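Side-chain contacts in glycosyl transferase (Staphylococcus aureus, PDB 5TZJ), which belongs to the family 2 glycosyl transferases and binds uridine-diphosphate-N-acetylglucosamine in a pocket: residues K73-A78 with S175-L180; S145-T150 with K184-A189; A78-E83 with D166-E171. One frame throughout, in Å; residues are numbered along the deposited sequence.

Interaction 1: residues K73-A78 with S175-L180; sequences KPRNVA and SAEDQL. With UD1 (uridine-diphosphate-N-acetylglucosamine), chain C.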
loop_
_atom_site.group_PDB
_atom_site.type_symbol
_atom_site.label_atom_id
_atom_site.label_comp_id
_atom_site.label_asym_id
_atom_site.label_seq_id
_atom_site.Cartn_x
_atom_site.Cartn_y
_atom_site.Cartn_z
ATOM N N LYS A 73 14.620 -2.170 1.222
ATOM C CA LYS A 73 15.892 -2.035 1.929
ATOM C C LYS A 73 16.448 -0.609 1.877
ATOM O O LYS A 73 16.799 -0.072 2.944
ATOM C CB LYS A 73 16.907 -3.053 1.409
ATOM C CG LYS A 73 18.220 -2.913 2.210
ATOM C CD LYS A 73 19.196 -4.070 1.960
ATOM C CE LYS A 73 20.325 -4.059 3.004
ATOM N NZ LYS A 73 21.312 -5.148 2.612
ATOM N N PRO A 74 16.495 0.085 0.726
ATOM C CA PRO A 74 16.965 1.478 0.775
ATOM C C PRO A 74 16.107 2.363 1.649
ATOM O O PRO A 74 16.652 3.295 2.265
ATOM C CB PRO A 74 16.962 1.933 -0.692
ATOM C CG PRO A 74 16.454 0.837 -1.503
ATOM C CD PRO A 74 16.359 -0.409 -0.656
ATOM N N ARG A 75 14.776 2.124 1.745
ATOM C CA ARG A 75 14.006 3.007 2.619
ATOM C C ARG A 75 14.301 2.702 4.085
ATOM O O ARG A 75 14.388 3.630 4.913
ATOM C CB ARG A 75 12.488 2.956 2.346
ATOM C CG ARG A 75 12.001 3.394 0.935
ATOM C CD ARG A 75 10.466 3.108 0.799
ATOM N NE ARG A 75 9.883 3.574 -0.464
ATOM C CZ ARG A 75 8.989 2.874 -1.154
ATOM N NH1 ARG A 75 8.618 1.691 -0.686
ATOM N NH2 ARG A 75 8.469 3.344 -2.291
ATOM N N ASN A 76 14.497 1.419 4.410
ATOM C CA ASN A 76 14.896 1.014 5.771
ATOM C C ASN A 76 16.235 1.624 6.177
ATOM O O ASN A 76 16.387 2.116 7.302
ATOM C CB ASN A 76 14.991 -0.509 5.852
ATOM C CG ASN A 76 13.619 -1.177 5.791
ATOM O OD1 ASN A 76 12.605 -0.518 6.034
ATOM N ND2 ASN A 76 13.587 -2.480 5.531
ATOM N N VAL A 77 17.229 1.580 5.285
ATOM C CA VAL A 77 18.520 2.209 5.582
ATOM C C VAL A 77 18.333 3.691 5.828
ATOM O O VAL A 77 18.881 4.257 6.793
ATOM C CB VAL A 77 19.503 1.955 4.420
ATOM C CG1 VAL A 77 20.842 2.707 4.645
ATOM C CG2 VAL A 77 19.658 0.454 4.170
ATOM N N ALA A 78 17.504 4.336 4.991
ATOM C CA ALA A 78 17.251 5.764 5.154
ATOM C C ALA A 78 16.505 6.044 6.449
ATOM O O ALA A 78 16.768 7.057 7.117
ATOM C CB ALA A 78 16.430 6.305 3.977
ATOM N N SER A 175 7.422 -5.643 -4.820
ATOM C CA SER A 175 6.205 -4.851 -4.601
ATOM C C SER A 175 5.319 -5.517 -3.537
ATOM O O SER A 175 5.546 -6.662 -3.124
ATOM C CB SER A 175 5.413 -4.658 -5.913
ATOM O OG SER A 175 4.908 -5.903 -6.432
ATOM N N ALA A 176 4.269 -4.790 -3.136
ATOM C CA ALA A 176 3.397 -5.070 -1.997
ATOM C C ALA A 176 4.102 -4.911 -0.647
ATOM O O ALA A 176 3.443 -5.028 0.396
ATOM C CB ALA A 176 2.743 -6.460 -2.072
ATOM N N GLU A 177 5.397 -4.583 -0.637
ATOM C CA GLU A 177 6.138 -4.323 0.600
ATOM C C GLU A 177 5.536 -3.144 1.374
ATOM O O GLU A 177 5.577 -3.111 2.612
ATOM C CB GLU A 177 7.645 -4.123 0.247
ATOM C CG GLU A 177 8.133 -2.710 -0.195
ATOM C CD GLU A 177 7.374 -2.023 -1.389
ATOM O OE1 GLU A 177 7.360 -0.765 -1.444
ATOM O OE2 GLU A 177 6.797 -2.690 -2.277
ATOM N N ASP A 178 4.898 -2.217 0.684
ATOM C CA ASP A 178 4.368 -1.057 1.398
ATOM C C ASP A 178 3.107 -1.419 2.163
ATOM O O ASP A 178 2.792 -0.796 3.176
ATOM C CB ASP A 178 4.099 0.080 0.406
ATOM C CG ASP A 178 3.362 -0.396 -0.877
ATOM O OD1 ASP A 178 3.179 -1.624 -1.107
ATOM O OD2 ASP A 178 2.977 0.475 -1.676
ATOM N N GLN A 179 2.380 -2.439 1.713
ATOM C CA GLN A 179 1.062 -2.660 2.301
ATOM C C GLN A 179 1.188 -3.002 3.776
ATOM O O GLN A 179 0.425 -2.487 4.603
ATOM C CB GLN A 179 0.331 -3.767 1.555
ATOM C CG GLN A 179 -0.028 -3.315 0.111
ATOM C CD GLN A 179 -0.989 -4.269 -0.562
ATOM O OE1 GLN A 179 -1.840 -4.900 0.095
ATOM N NE2 GLN A 179 -0.887 -4.363 -1.875
ATOM N N LEU A 180 2.174 -3.842 4.123
ATOM C CA LEU A 180 2.354 -4.241 5.521
ATOM C C LEU A 180 2.858 -3.052 6.340
ATOM O O LEU A 180 2.366 -2.787 7.441
ATOM C CB LEU A 180 3.335 -5.429 5.581
ATOM C CG LEU A 180 3.770 -5.994 6.959
ATOM C CD1 LEU A 180 2.518 -6.419 7.742
ATOM C CD2 LEU A 180 4.798 -7.157 6.837
HETATM C "C1'" UD1 C . 4.555 2.082 -6.559
HETATM C "C2'" UD1 C . 4.473 2.785 -5.210
HETATM C "C3'" UD1 C . 5.828 2.684 -4.595
HETATM C "C4'" UD1 C . 6.004 1.261 -4.196
HETATM C "C5'" UD1 C . 6.163 0.440 -5.477
HETATM C "C6'" UD1 C . 6.310 -1.019 -5.158
HETATM C "C7'" UD1 C . 2.629 4.485 -5.315
HETATM C "C8'" UD1 C . 1.633 3.356 -5.121
HETATM N "N2'" UD1 C . 4.040 4.199 -5.377
HETATM O "O1'" UD1 C . 5.425 2.826 -7.330
HETATM O "O3'" UD1 C . 6.008 3.616 -3.490
HETATM O "O4'" UD1 C . 7.134 1.130 -3.355
HETATM O "O5'" UD1 C . 4.983 0.642 -6.364
HETATM O "O6'" UD1 C . 5.378 -1.384 -4.170
HETATM O "O7'" UD1 C . 2.270 5.601 -5.440
HETATM N N1 UD1 C . 13.703 1.390 -6.248
HETATM C C2 UD1 C . 14.862 0.947 -5.423
HETATM N N3 UD1 C . 15.526 -0.368 -5.688
HETATM C C4 UD1 C . 15.007 -1.211 -6.760
HETATM C C5 UD1 C . 13.824 -0.773 -7.570
HETATM C C6 UD1 C . 13.178 0.534 -7.298
HETATM O O2 UD1 C . 15.260 1.641 -4.566
HETATM O O4 UD1 C . 15.534 -2.254 -6.972
HETATM C C1B UD1 C . 13.059 2.637 -5.921
HETATM C C2B UD1 C . 12.710 3.579 -7.200
HETATM O "O2'" UD1 C . 13.923 4.339 -7.583
HETATM C C3B UD1 C . 11.688 4.326 -6.782
HETATM C C4B UD1 C . 10.925 3.465 -5.754
HETATM O O4B UD1 C . 11.891 2.334 -5.358
HETATM O O3B UD1 C . 12.162 5.537 -6.020
HETATM C C5B UD1 C . 9.736 2.854 -6.250
HETATM O O5B UD1 C . 10.047 2.038 -7.346
HETATM P PA UD1 C . 9.159 2.283 -8.716
HETATM O O1A UD1 C . 9.794 1.566 -9.880
HETATM O O2A UD1 C . 9.020 3.771 -8.981
HETATM O O3A UD1 C . 7.667 1.649 -8.325
HETATM P PB UD1 C . 6.172 2.255 -8.691
HETATM O O1B UD1 C . 6.196 3.383 -9.698
HETATM O O2B UD1 C . 5.526 1.030 -9.319
#
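One carboxylate oxygen, Glu177 OE1, is gripped at once by Arg75 and by a hydroxyl of the bound UD1, and Arg75 bonds to that same hydroxyl, so the three groups close a small polar triangle. The contact lies in the ligand pocket of the family 2 glycosyl transferase part, which has the GT-A type of fold. Arg75 comes from helix 72-81, and Glu177 comes from segment 175-180, on helix 177-188. The salt bridge is the one direct bond between the segments. Arg75 NH1 reaches Glu177 OE1 at 2.9 Å and meets its anti lone pair, away from OE2. The bond is rather bent at N-H (141°), but OE1 lies close to the guanidinium plane. The two flat groups are only 25° apart, nearly coplanar.

UD1 takes further N-H groups of the same guanidinium. Arg75 NH2 donates to UD1 O4' at 2.8 Å. A weaker bond runs from Arg75 NH1 to UD1 O4' at 3.1 Å. At the guanidinium edge, Arg75 NH2 also makes a weak bond to UD1 O3' at 2.8 Å. On the other side of the triangle, UD1 O4' donates to Glu177 OE1 at 2.7 Å. The second carboxylate oxygen is also engaged, for UD1 O6' donates to Glu177 OE2 at 2.7 Å. The Glu177 chain bends at chi2 (-54°), which curls the carboxylate round toward the sugar, while the Arg75 chain runs straight from CG to NE. Asp91 makes a second salt bridge with Arg75 NH2 and also bonds UD1, and Phe169 makes a cation-pi contact with Arg75. These partners should fix the guanidinium firmly. At the base end of the ligand, Pro74 CG packs against UD1 O2 at 3.4 Å.

Interaction 2: residues S145-T150 with K184-A189; sequences SRIIYT and KAYLNA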
loop_
_atom_site.group_PDB
_atom_site.type_symbol
_atom_site.label_atom_id
_atom_site.label_comp_id
_atom_site.label_asym_id
_atom_site.label_seq_id
_atom_site.Cartn_x
_atom_site.Cartn_y
_atom_site.Cartn_z
ATOM N N SER A 145 -13.419 5.576 7.252
ATOM C CA SER A 145 -12.871 6.267 6.102
ATOM C C SER A 145 -12.355 5.202 5.150
ATOM O O SER A 145 -12.334 4.014 5.479
ATOM C CB SER A 145 -11.741 7.214 6.514
ATOM O OG SER A 145 -10.562 6.430 6.825
ATOM N N ARG A 146 -11.903 5.634 3.976
ATOM C CA ARG A 146 -11.342 4.713 2.998
ATOM C C ARG A 146 -9.809 4.690 3.039
ATOM O O ARG A 146 -9.186 4.394 2.021
ATOM C CB ARG A 146 -11.799 5.082 1.585
ATOM C CG ARG A 146 -13.247 5.475 1.457
ATOM C CD ARG A 146 -14.039 4.351 0.800
ATOM N NE ARG A 146 -13.415 3.947 -0.451
ATOM C CZ ARG A 146 -13.683 2.805 -1.059
ATOM N NH1 ARG A 146 -14.590 1.994 -0.533
ATOM N NH2 ARG A 146 -13.054 2.476 -2.179
ATOM N N ILE A 147 -9.181 5.002 4.175
ATOM C CA ILE A 147 -7.708 5.026 4.161
ATOM C C ILE A 147 -7.136 3.655 3.830
ATOM O O ILE A 147 -6.024 3.553 3.308
ATOM C CB ILE A 147 -7.130 5.534 5.482
ATOM C CG1 ILE A 147 -7.638 4.677 6.651
ATOM C CG2 ILE A 147 -7.447 7.028 5.657
ATOM C CD1 ILE A 147 -6.874 4.942 7.966
ATOM N N ILE A 148 -7.877 2.582 4.110
ATOM C CA ILE A 148 -7.334 1.270 3.821
ATOM C C ILE A 148 -7.171 1.036 2.319
ATOM O O ILE A 148 -6.424 0.133 1.914
ATOM C CB ILE A 148 -8.223 0.212 4.493
ATOM C CG1 ILE A 148 -7.468 -1.101 4.624
ATOM C CG2 ILE A 148 -9.488 -0.033 3.671
ATOM C CD1 ILE A 148 -8.144 -2.109 5.574
ATOM N N TYR A 149 -7.855 1.803 1.475
ATOM C CA TYR A 149 -7.678 1.728 0.034
ATOM C C TYR A 149 -6.415 2.430 -0.463
ATOM O O TYR A 149 -6.167 2.386 -1.675
ATOM C CB TYR A 149 -8.919 2.268 -0.671
ATOM C CG TYR A 149 -10.042 1.255 -0.498
ATOM C CD1 TYR A 149 -10.802 1.227 0.663
ATOM C CD2 TYR A 149 -10.280 0.274 -1.455
ATOM C CE1 TYR A 149 -11.819 0.266 0.852
ATOM C CE2 TYR A 149 -11.313 -0.710 -1.273
ATOM C CZ TYR A 149 -12.044 -0.710 -0.107
ATOM O OH TYR A 149 -13.022 -1.673 0.106
ATOM N N THR A 150 -5.589 3.012 0.432
ATOM C CA THR A 150 -4.290 3.562 0.038
ATOM C C THR A 150 -3.217 3.145 1.051
ATOM O O THR A 150 -3.182 3.638 2.180
ATOM C CB THR A 150 -4.335 5.093 -0.171
ATOM O OG1 THR A 150 -3.016 5.545 -0.537
ATOM C CG2 THR A 150 -4.793 5.855 1.061
ATOM N N LYS A 184 0.700 -1.551 9.414
ATOM C CA LYS A 184 1.306 -1.444 10.742
ATOM C C LYS A 184 1.251 -0.007 11.257
ATOM O O LYS A 184 0.925 0.234 12.428
ATOM C CB LYS A 184 2.772 -1.921 10.709
ATOM C CG LYS A 184 2.996 -3.449 10.733
ATOM C CD LYS A 184 4.508 -3.802 10.568
ATOM C CE LYS A 184 4.785 -5.327 10.609
ATOM N NZ LYS A 184 6.224 -5.725 10.374
ATOM N N ALA A 185 1.602 0.959 10.410
ATOM C CA ALA A 185 1.589 2.349 10.878
ATOM C C ALA A 185 0.162 2.778 11.203
ATOM O O ALA A 185 -0.076 3.463 12.203
ATOM C CB ALA A 185 2.191 3.284 9.826
ATOM N N TYR A 186 -0.806 2.362 10.377
ATOM C CA TYR A 186 -2.204 2.676 10.693
ATOM C C TYR A 186 -2.614 2.055 12.022
ATOM O O TYR A 186 -3.243 2.712 12.872
ATOM C CB TYR A 186 -3.127 2.167 9.590
ATOM C CG TYR A 186 -3.178 2.942 8.277
ATOM C CD1 TYR A 186 -2.820 4.260 8.201
ATOM C CD2 TYR A 186 -3.649 2.316 7.111
ATOM C CE1 TYR A 186 -2.920 4.962 6.959
ATOM C CE2 TYR A 186 -3.784 2.987 5.901
ATOM C CZ TYR A 186 -3.409 4.318 5.827
ATOM O OH TYR A 186 -3.517 4.954 4.609
ATOM N N LEU A 187 -2.298 0.770 12.208
ATOM C CA LEU A 187 -2.742 0.052 13.402
ATOM C C LEU A 187 -2.154 0.635 14.704
ATOM O O LEU A 187 -2.772 0.527 15.768
ATOM C CB LEU A 187 -2.394 -1.431 13.257
ATOM C CG LEU A 187 -3.262 -2.290 12.299
ATOM C CD1 LEU A 187 -2.610 -3.644 12.008
ATOM C CD2 LEU A 187 -4.722 -2.497 12.811
ATOM N N ASN A 188 -0.967 1.235 14.655
ATOM C CA ASN A 188 -0.305 1.735 15.852
ATOM C C ASN A 188 -0.526 3.218 16.121
ATOM O O ASN A 188 -0.181 3.686 17.211
ATOM C CB ASN A 188 1.214 1.481 15.761
ATOM C CG ASN A 188 1.555 0.036 16.018
ATOM O OD1 ASN A 188 1.555 -0.420 17.170
ATOM N ND2 ASN A 188 1.812 -0.708 14.953
ATOM N N ALA A 189 -1.075 3.969 15.177
ATOM C CA ALA A 189 -1.089 5.412 15.329
ATOM C C ALA A 189 -2.226 5.807 16.255
ATOM O O ALA A 189 -3.278 5.176 16.273
ATOM C CB ALA A 189 -1.258 6.103 13.977
#
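Tyr186 carries this contact. Its hydroxyl donates to the backbone carbonyl of Thr150, with Tyr186 OH 2.8 Å from Thr150 O. The approach is almost straight onto the oxygen, with a C=O...donor angle of 170°. Thr150 O lies at the edge of the Tyr186 ring, near its plane. A second carbonyl makes a close contact, with Ile147 O 3.2 Å from Tyr186 OH. Ile147 O accepts the backbone N-H of Thr150 within the turn. The Thr150 side chain turns its own hydroxyl elsewhere, to Lys155 NZ, and its methyl CG2 stands 3.9 Å from Tyr186 OH.

A short 3-10 turn around Ile148 lies in the loop between strands 139-140 and 156-158. The contact thus pins this loop to helix 177-188 inside the glycosyl transferase fold. Leu117 of strand 115-122 touches Ile147, Thr150 and Tyr186, so the central sheet backs the site.

The apolar part is a CH-pi contact. Ile147 CD1 sits over one face of the Tyr186 ring, 3.9 Å from its centroid and just 4° off the normal. Ile147 CG1 lies between its backbone N and carbonyl carbon (chi1 57°), and the extended chi2 then carries CD1 out over the ring. The isoleucine and tyrosine chains run antiparallel alongside one another. Near the root of the isoleucine, Ile147 CB packs on Tyr186 CZ at 3.9 Å.

Within the helix, Asn188 ND2 bonds back to Lys184 O at 2.8 Å.

Interaction 3: residues A78-E83 with D166-E171; sequences ALKQAE and DIYFPE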
loop_
_atom_site.group_PDB
_atom_site.type_symbol
_atom_site.label_atom_id
_atom_site.label_comp_id
_atom_site.label_asym_id
_atom_site.label_seq_id
_atom_site.Cartn_x
_atom_site.Cartn_y
_atom_site.Cartn_z
ATOM N N ALA A 78 17.504 4.336 4.991
ATOM C CA ALA A 78 17.251 5.764 5.154
ATOM C C ALA A 78 16.505 6.044 6.449
ATOM O O ALA A 78 16.768 7.057 7.117
ATOM C CB ALA A 78 16.430 6.305 3.977
ATOM N N LEU A 79 15.516 5.202 6.781
ATOM C CA LEU A 79 14.724 5.459 7.982
ATOM C C LEU A 79 15.606 5.449 9.232
ATOM O O LEU A 79 15.461 6.313 10.117
ATOM C CB LEU A 79 13.586 4.431 8.076
ATOM C CG LEU A 79 12.563 4.592 9.211
ATOM C CD1 LEU A 79 12.002 6.012 9.255
ATOM C CD2 LEU A 79 11.432 3.520 9.066
ATOM N N LYS A 80 16.582 4.534 9.279
ATOM C CA LYS A 80 17.515 4.503 10.405
ATOM C C LYS A 80 18.358 5.778 10.484
ATOM O O LYS A 80 18.599 6.287 11.582
ATOM C CB LYS A 80 18.402 3.262 10.312
ATOM C CG LYS A 80 17.756 2.029 10.944
ATOM C CD LYS A 80 17.871 0.784 10.065
ATOM C CE LYS A 80 17.056 -0.388 10.649
ATOM N NZ LYS A 80 16.584 -1.385 9.625
ATOM N N GLN A 81 18.812 6.311 9.336
ATOM C CA GLN A 81 19.616 7.540 9.315
ATOM C C GLN A 81 18.795 8.774 9.628
ATOM O O GLN A 81 19.351 9.792 10.045
ATOM C CB GLN A 81 20.283 7.740 7.945
ATOM C CG GLN A 81 21.315 6.671 7.549
ATOM C CD GLN A 81 21.671 6.683 6.051
ATOM O OE1 GLN A 81 21.037 7.369 5.255
ATOM N NE2 GLN A 81 22.691 5.904 5.675
ATOM N N ALA A 82 17.485 8.700 9.433
ATOM C CA ALA A 82 16.615 9.865 9.500
ATOM C C ALA A 82 16.566 10.463 10.899
ATOM O O ALA A 82 16.359 9.754 11.891
ATOM C CB ALA A 82 15.212 9.457 9.048
ATOM N N GLU A 83 16.699 11.789 10.961
ATOM C CA GLU A 83 16.633 12.538 12.201
ATOM C C GLU A 83 15.412 13.445 12.310
ATOM O O GLU A 83 15.227 14.068 13.358
ATOM C CB GLU A 83 17.911 13.369 12.362
ATOM C CG GLU A 83 19.115 12.544 12.769
ATOM C CD GLU A 83 20.361 13.396 13.011
ATOM O OE1 GLU A 83 21.033 13.760 12.015
ATOM O OE2 GLU A 83 20.650 13.705 14.194
ATOM N N ASP A 166 8.965 -0.642 15.843
ATOM C CA ASP A 166 9.764 -1.500 14.963
ATOM C C ASP A 166 9.064 -1.742 13.620
ATOM O O ASP A 166 8.881 -2.883 13.189
ATOM C CB ASP A 166 10.075 -2.824 15.659
ATOM C CG ASP A 166 11.155 -3.611 14.954
ATOM O OD1 ASP A 166 12.225 -3.030 14.671
ATOM O OD2 ASP A 166 10.930 -4.810 14.680
ATOM N N ILE A 167 8.667 -0.658 12.954
ATOM C CA ILE A 167 7.920 -0.749 11.696
ATOM C C ILE A 167 8.907 -0.487 10.569
ATOM O O ILE A 167 9.459 0.611 10.458
ATOM C CB ILE A 167 6.736 0.221 11.654
ATOM C CG1 ILE A 167 5.777 -0.111 12.795
ATOM C CG2 ILE A 167 5.987 0.128 10.308
ATOM C CD1 ILE A 167 4.547 0.893 12.880
ATOM N N TYR A 168 9.154 -1.510 9.755
ATOM C CA TYR A 168 10.080 -1.425 8.633
ATOM C C TYR A 168 9.406 -2.019 7.414
ATOM O O TYR A 168 8.352 -2.638 7.509
ATOM C CB TYR A 168 11.413 -2.134 8.944
ATOM C CG TYR A 168 12.214 -1.251 9.860
ATOM C CD1 TYR A 168 12.879 -0.130 9.356
ATOM C CD2 TYR A 168 12.223 -1.459 11.235
ATOM C CE1 TYR A 168 13.585 0.741 10.197
ATOM C CE2 TYR A 168 12.927 -0.591 12.098
ATOM C CZ TYR A 168 13.603 0.504 11.570
ATOM O OH TYR A 168 14.291 1.375 12.393
ATOM N N PHE A 169 10.012 -1.806 6.267
ATOM C CA PHE A 169 9.611 -2.432 5.013
ATOM C C PHE A 169 10.194 -3.838 4.916
ATOM O O PHE A 169 11.369 -4.047 5.245
ATOM C CB PHE A 169 10.113 -1.593 3.815
ATOM C CG PHE A 169 9.462 -0.228 3.726
ATOM C CD1 PHE A 169 8.195 -0.086 3.162
ATOM C CD2 PHE A 169 10.088 0.888 4.239
ATOM C CE1 PHE A 169 7.585 1.134 3.071
ATOM C CE2 PHE A 169 9.461 2.127 4.167
ATOM C CZ PHE A 169 8.188 2.245 3.573
ATOM N N PRO A 170 9.427 -4.810 4.431
ATOM C CA PRO A 170 10.051 -6.079 4.015
ATOM C C PRO A 170 11.095 -5.803 2.940
ATOM O O PRO A 170 10.889 -4.961 2.065
ATOM C CB PRO A 170 8.876 -6.888 3.455
ATOM C CG PRO A 170 7.672 -6.302 4.162
ATOM C CD PRO A 170 7.959 -4.835 4.302
ATOM N N GLU A 171 12.205 -6.520 2.996
ATOM C CA GLU A 171 13.287 -6.324 2.046
ATOM C C GLU A 171 13.341 -7.468 1.025
ATOM O O GLU A 171 12.785 -8.539 1.250
ATOM C CB GLU A 171 14.602 -6.204 2.816
ATOM C CG GLU A 171 14.526 -5.085 3.869
ATOM C CD GLU A 171 15.869 -4.822 4.536
ATOM O OE1 GLU A 171 16.728 -5.691 4.424
ATOM O OE2 GLU A 171 16.054 -3.756 5.162
#
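The Tyr168 ring has the ammonium of Lys80 over one face, displaced toward the rim, and Asp166 OD1 at its edge, in the ring plane. Lys80 NZ is 4.0 Å from the Tyr168 centroid and 21° off the normal, a cation-pi contact. The Lys80 chain bends at chi2 (134°) and slants over the ring. Its last methylene joins in, with Lys80 CE 3.7 Å from Tyr168 CE1. Glu171 OE2 is hydrogen-bonded to Asn76 ND2; it lies 5.1 Å from Lys80 NZ and may add a weak long-range attraction.

In the glycosyl transferase fold this joins the C-terminal end of helix 72-81 to the loop between helices 159-164 and 177-188. Asp166 is the C-prime residue of the Schellman motif that ends helix 159-164, from which the loop departs. Lys163 of that helix also hydrogen-bonds Leu79 O.

Leu79 makes the apolar half. Its CG stands opposite the backbone N (chi1 -175°), and its CD2 methyl approaches Tyr168 CE1 at 3.7 Å. The same methyl, Leu79 CD2, is 3.8 Å from Ile167 O, a buried carbonyl oxygen with no polar partner in the model.

In the fold
From the N terminus, helix 72-81 is the first part used, serving interactions 1 and 3, which share Ala78. The chain then passes through the central sheet to the loop 145-150, the first half of interaction 2. Segment 166-171 next closes interaction 3, and 175-180 closes interaction 1 just after it, so interaction 3 is nested inside interaction 1. Segment 184-189 closes interaction 2 last, and that contact crosses both others. Helix 177-188 therefore holds helix 72-81 near its start and the 145-150 loop near its end. Asn76 ND2 links interactions 1 and 3 by probable hydrogen bonds to Phe169 O and Glu171 OE2. Ile167 CD1 packs on Lys184 O, joining interactions 3 and 2.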